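Local coordinates for protein alkylhalidase CmlS (Streptomyces venezuelae, PDB 3I3L) that is a flavin-dependent halogenase of chloramphenicol biosynthesis whose FAD can be covalently attached to the protein, at residues D178-S191 / D308-T320. Residues are numbered along the deposited sequence; the frame is centred on the assembly and turned at random.
With FAD (flavin-adenine dinucleotide), chain B.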
# COMPACT_ATOMS: atom_id res chain seq x y z
N ASP A 178 1.75 -26.88 -11.39
CA ASP A 178 0.58 -26.98 -10.57
C ASP A 178 -0.12 -25.60 -10.38
O ASP A 178 -1.38 -25.52 -10.38
CB ASP A 178 0.94 -27.50 -9.20
CG ASP A 178 1.53 -28.91 -9.26
OD1 ASP A 178 0.90 -29.74 -9.93
OD2 ASP A 178 2.60 -29.15 -8.63
N PHE A 179 0.70 -24.56 -10.17
CA PHE A 179 0.18 -23.20 -10.02
C PHE A 179 0.96 -22.24 -10.86
O PHE A 179 2.12 -22.55 -11.29
CB PHE A 179 0.17 -22.73 -8.57
CG PHE A 179 -0.81 -23.45 -7.73
CD1 PHE A 179 -2.09 -22.95 -7.55
CD2 PHE A 179 -0.44 -24.60 -7.04
CE1 PHE A 179 -3.02 -23.62 -6.74
CE2 PHE A 179 -1.40 -25.30 -6.23
CZ PHE A 179 -2.66 -24.80 -6.06
N VAL A 180 0.32 -21.09 -11.16
CA VAL A 180 1.01 -19.99 -11.77
C VAL A 180 0.77 -18.71 -10.99
O VAL A 180 -0.34 -18.48 -10.52
CB VAL A 180 0.63 -19.81 -13.27
CG1 VAL A 180 -0.87 -19.56 -13.46
CG2 VAL A 180 1.49 -18.66 -13.89
N ILE A 181 1.81 -17.90 -10.83
CA ILE A 181 1.63 -16.56 -10.29
C ILE A 181 1.93 -15.58 -11.43
O ILE A 181 3.05 -15.58 -11.99
CB ILE A 181 2.59 -16.24 -9.11
CG1 ILE A 181 2.13 -16.97 -7.84
CG2 ILE A 181 2.67 -14.68 -8.88
CD1 ILE A 181 3.16 -16.91 -6.78
N ASP A 182 0.96 -14.72 -11.76
CA ASP A 182 1.29 -13.60 -12.67
C ASP A 182 1.84 -12.42 -11.86
O ASP A 182 1.11 -11.76 -11.13
CB ASP A 182 0.09 -13.16 -13.50
CG ASP A 182 0.44 -12.13 -14.57
OD1 ASP A 182 1.62 -11.64 -14.62
OD2 ASP A 182 -0.49 -11.76 -15.35
N ALA A 183 3.14 -12.17 -11.99
CA ALA A 183 3.76 -11.02 -11.34
C ALA A 183 4.39 -10.23 -12.46
O ALA A 183 5.49 -9.66 -12.30
CB ALA A 183 4.79 -11.50 -10.34
N GLY A 184 3.73 -10.24 -13.61
CA GLY A 184 4.25 -9.62 -14.80
C GLY A 184 4.04 -8.11 -14.88
O GLY A 184 4.27 -7.50 -15.96
N GLY A 185 3.60 -7.47 -13.78
CA GLY A 185 3.43 -6.01 -13.85
C GLY A 185 2.23 -5.59 -14.65
O GLY A 185 1.38 -6.41 -14.96
N SER A 186 2.09 -4.29 -14.92
CA SER A 186 0.90 -3.83 -15.71
C SER A 186 0.69 -4.61 -17.01
O SER A 186 -0.44 -4.82 -17.42
CB SER A 186 1.01 -2.33 -16.04
OG SER A 186 0.84 -1.56 -14.81
N GLY A 187 1.77 -5.05 -17.64
CA GLY A 187 1.65 -5.86 -18.85
C GLY A 187 1.59 -7.37 -18.63
O GLY A 187 1.79 -8.13 -19.60
N GLY A 188 1.26 -7.82 -17.41
CA GLY A 188 1.14 -9.24 -17.15
C GLY A 188 0.04 -9.87 -18.03
O GLY A 188 -0.99 -9.25 -18.29
N PRO A 189 0.25 -11.11 -18.46
CA PRO A 189 -0.69 -11.67 -19.49
C PRO A 189 -2.04 -12.15 -18.95
O PRO A 189 -3.00 -12.16 -19.71
CB PRO A 189 0.08 -12.85 -20.11
CG PRO A 189 1.02 -13.29 -18.96
CD PRO A 189 1.38 -12.00 -18.18
N ILE A 190 -2.14 -12.51 -17.68
CA ILE A 190 -3.37 -13.13 -17.22
C ILE A 190 -4.55 -12.17 -17.14
O ILE A 190 -5.65 -12.48 -17.66
CB ILE A 190 -3.18 -13.95 -15.90
CG1 ILE A 190 -2.07 -15.00 -16.08
CG2 ILE A 190 -4.54 -14.58 -15.45
CD1 ILE A 190 -2.05 -16.09 -15.05
N SER A 191 -4.36 -11.00 -16.52
CA SER A 191 -5.54 -10.10 -16.40
C SER A 191 -6.03 -9.70 -17.80
O SER A 191 -7.24 -9.45 -18.00
CB SER A 191 -5.27 -8.84 -15.58
OG SER A 191 -4.15 -8.15 -16.14
N ASP A 308 -8.86 -20.81 -8.94
CA ASP A 308 -8.36 -22.06 -9.51
C ASP A 308 -6.84 -22.26 -9.27
O ASP A 308 -6.38 -22.36 -8.13
CB ASP A 308 -8.70 -22.06 -11.01
CG ASP A 308 -10.21 -21.95 -11.27
OD1 ASP A 308 -11.01 -22.50 -10.48
OD2 ASP A 308 -10.60 -21.31 -12.29
N ARG A 309 -6.05 -22.26 -10.35
CA ARG A 309 -4.61 -22.45 -10.16
C ARG A 309 -3.73 -21.21 -10.39
O ARG A 309 -2.53 -21.36 -10.63
CB ARG A 309 -4.12 -23.62 -11.04
CG ARG A 309 -4.70 -24.94 -10.62
CD ARG A 309 -4.31 -26.14 -11.60
NE ARG A 309 -4.93 -27.40 -11.11
CZ ARG A 309 -4.40 -28.16 -10.13
NH1 ARG A 309 -3.26 -27.81 -9.56
NH2 ARG A 309 -5.04 -29.24 -9.69
N PHE A 310 -4.33 -20.02 -10.43
CA PHE A 310 -3.53 -18.80 -10.60
C PHE A 310 -3.78 -17.74 -9.50
O PHE A 310 -4.84 -17.68 -8.95
CB PHE A 310 -3.79 -18.17 -11.97
CG PHE A 310 -5.14 -17.45 -12.09
CD1 PHE A 310 -5.25 -16.08 -11.77
CD2 PHE A 310 -6.28 -18.12 -12.54
CE1 PHE A 310 -6.48 -15.41 -11.91
CE2 PHE A 310 -7.49 -17.46 -12.69
CZ PHE A 310 -7.60 -16.10 -12.37
N PHE A 311 -2.75 -16.93 -9.26
CA PHE A 311 -2.80 -15.77 -8.44
C PHE A 311 -2.17 -14.62 -9.25
O PHE A 311 -1.17 -14.81 -9.91
CB PHE A 311 -1.98 -15.97 -7.14
CG PHE A 311 -2.61 -16.96 -6.18
CD1 PHE A 311 -3.28 -16.53 -5.07
CD2 PHE A 311 -2.55 -18.32 -6.44
CE1 PHE A 311 -3.93 -17.37 -4.23
CE2 PHE A 311 -3.17 -19.23 -5.53
CZ PHE A 311 -3.85 -18.77 -4.46
N LEU A 312 -2.77 -13.41 -9.16
CA LEU A 312 -2.14 -12.20 -9.65
C LEU A 312 -1.53 -11.44 -8.47
O LEU A 312 -2.20 -11.27 -7.43
CB LEU A 312 -3.18 -11.30 -10.37
CG LEU A 312 -4.19 -11.98 -11.32
CD1 LEU A 312 -5.14 -10.96 -11.87
CD2 LEU A 312 -3.50 -12.79 -12.50
N CYS A 313 -0.28 -10.96 -8.62
CA CYS A 313 0.39 -10.21 -7.56
C CYS A 313 0.94 -8.86 -8.10
O CYS A 313 1.34 -8.78 -9.26
CB CYS A 313 1.60 -11.01 -7.00
SG CYS A 313 1.17 -12.62 -6.30
N GLY A 314 0.94 -7.80 -7.27
CA GLY A 314 1.50 -6.53 -7.68
C GLY A 314 0.71 -5.89 -8.81
O GLY A 314 -0.47 -6.08 -8.89
N ASP A 315 1.39 -5.14 -9.69
CA ASP A 315 0.68 -4.38 -10.74
C ASP A 315 -0.12 -5.31 -11.64
O ASP A 315 -1.08 -4.88 -12.27
CB ASP A 315 1.64 -3.55 -11.60
CG ASP A 315 2.25 -2.37 -10.87
OD1 ASP A 315 1.98 -2.14 -9.67
OD2 ASP A 315 3.06 -1.70 -11.48
N ALA A 316 0.24 -6.60 -11.69
CA ALA A 316 -0.52 -7.55 -12.49
C ALA A 316 -1.96 -7.64 -11.99
O ALA A 316 -2.88 -7.96 -12.75
CB ALA A 316 0.17 -9.00 -12.50
N ALA A 317 -2.15 -7.40 -10.68
CA ALA A 317 -3.49 -7.43 -10.05
C ALA A 317 -4.13 -6.04 -10.05
O ALA A 317 -5.24 -5.86 -10.54
CB ALA A 317 -3.39 -7.94 -8.58
N CYS A 318 -3.44 -5.05 -9.47
CA CYS A 318 -4.02 -3.74 -9.37
C CYS A 318 -2.94 -2.74 -9.27
O CYS A 318 -1.82 -3.11 -8.95
CB CYS A 318 -5.00 -3.65 -8.18
SG CYS A 318 -4.21 -3.82 -6.54
N PHE A 319 -3.25 -1.47 -9.57
CA PHE A 319 -2.28 -0.36 -9.58
C PHE A 319 -2.88 0.84 -8.82
O PHE A 319 -4.07 1.22 -9.00
CB PHE A 319 -1.94 0.09 -11.00
CG PHE A 319 -0.88 1.16 -11.05
CD1 PHE A 319 0.45 0.80 -11.08
CD2 PHE A 319 -1.21 2.52 -10.98
CE1 PHE A 319 1.46 1.75 -11.05
CE2 PHE A 319 -0.23 3.50 -10.98
CZ PHE A 319 1.12 3.13 -11.03
N THR A 320 -2.09 1.39 -7.92
CA THR A 320 -2.54 2.42 -7.02
C THR A 320 -1.74 3.65 -7.40
O THR A 320 -0.54 3.54 -7.65
CB THR A 320 -2.22 2.04 -5.50
OG1 THR A 320 -0.86 1.52 -5.43
CG2 THR A 320 -3.14 0.98 -4.98
PA FAD B . 7.15 -4.69 -12.15
O1A FAD B . 6.63 -4.02 -13.40
O2A FAD B . 8.08 -3.89 -11.30
O5B FAD B . 7.87 -6.08 -12.59
C5B FAD B . 7.25 -6.94 -13.53
C4B FAD B . 8.29 -7.70 -14.38
O4B FAD B . 7.57 -8.62 -15.23
C3B FAD B . 9.09 -6.80 -15.29
O3B FAD B . 10.45 -6.91 -14.99
C2B FAD B . 8.81 -7.33 -16.71
O2B FAD B . 9.98 -7.41 -17.46
C1B FAD B . 8.23 -8.71 -16.47
N9A FAD B . 7.28 -9.22 -17.44
C8A FAD B . 6.21 -8.57 -17.98
N7A FAD B . 5.56 -9.42 -18.81
C5A FAD B . 6.25 -10.58 -18.87
C6A FAD B . 6.03 -11.76 -19.57
N6A FAD B . 4.98 -11.89 -20.37
N1A FAD B . 6.90 -12.79 -19.38
C2A FAD B . 7.98 -12.68 -18.54
N3A FAD B . 8.18 -11.53 -17.85
C4A FAD B . 7.32 -10.49 -18.01
N1 FAD B . 6.06 2.24 -6.21
C2 FAD B . 6.67 2.47 -4.99
O2 FAD B . 6.65 1.57 -4.17
N3 FAD B . 7.24 3.68 -4.70
C4 FAD B . 7.24 4.70 -5.62
O4 FAD B . 7.80 5.80 -5.32
C4X FAD B . 6.60 4.48 -6.84
N5 FAD B . 6.60 5.47 -7.79
C5X FAD B . 6.06 5.21 -9.03
C6 FAD B . 6.04 6.22 -10.00
C7 FAD B . 5.43 5.99 -11.21
C7M FAD B . 5.40 7.04 -12.29
C8 FAD B . 4.90 4.72 -11.45
C8M FAD B . 4.33 4.39 -12.78
C9 FAD B . 4.88 3.72 -10.48
C9A FAD B . 5.48 4.00 -9.26
N10 FAD B . 5.51 2.99 -8.34
C10 FAD B . 6.01 3.23 -7.12
C1' FAD B . 4.73 1.77 -8.69
C2' FAD B . 5.62 0.55 -8.63
O2' FAD B . 6.74 0.81 -9.38
C3' FAD B . 4.98 -0.75 -9.04
O3' FAD B . 3.88 -1.01 -8.20
C4' FAD B . 5.99 -1.94 -8.90
O4' FAD B . 7.03 -1.85 -9.83
C5' FAD B . 5.26 -3.25 -9.17
O5' FAD B . 6.13 -4.33 -8.97
P FAD B . 5.79 -5.63 -9.79
O1P FAD B . 4.31 -5.93 -9.68
O2P FAD B . 6.78 -6.74 -9.43
O3P FAD B . 5.90 -5.21 -11.35
O HOH W 1 -2.38 -9.54 -15.12
O HOH W 2 2.94 -7.88 -10.97
O HOH W 3 4.16 -2.90 -13.87
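Asp182 meets Leu312 and Ala316 where two parallel strands, 179-182 and 310-312, run out into FAD-binding turns, a worked example of how a Rossmann-type sheet binds its dinucleotide at the C-terminal ends of the parallel strands. Asp182 CB packs 3.7 Å from Leu312 CD2. From there CG turns anti to the backbone N (chi1 -173°), which lays the carboxylate against Ala316 CB, 3.8 Å from CG. OD1 accepts from Gly184 N at 2.7 Å, closing an Asx turn, whereas OD2 takes Ile190 N on its anti side, 33° out of the carboxylate plane, and also a water that bonds to Ser191 N and Ala316 O. With an alanine here, the amides of Gly184 and Ile190 would probably be left without their acceptors and the glycine-rich turn set free to shift.

Beside it Ile190 CG2 touches Leu312 CD2 and lies over one face of the Phe310 ring. Backbone bonds such as Asp182 N to Phe311 O (2.8 Å) zip the strands together. Beyond them, Asp315 N donates to FAD O1P (3.0 Å) and Asp315 OD1 accepts from the ribityl O3' (2.7 Å), while a second water joins Gly185 N and Ala316 N to O1P.

Strand 179-182 is flanked in the sheet by 25-29 and 310-312; helix 327-347 packs on Phe311 and Cys313, and strand 287-302 reaches Leu312 and Phe319.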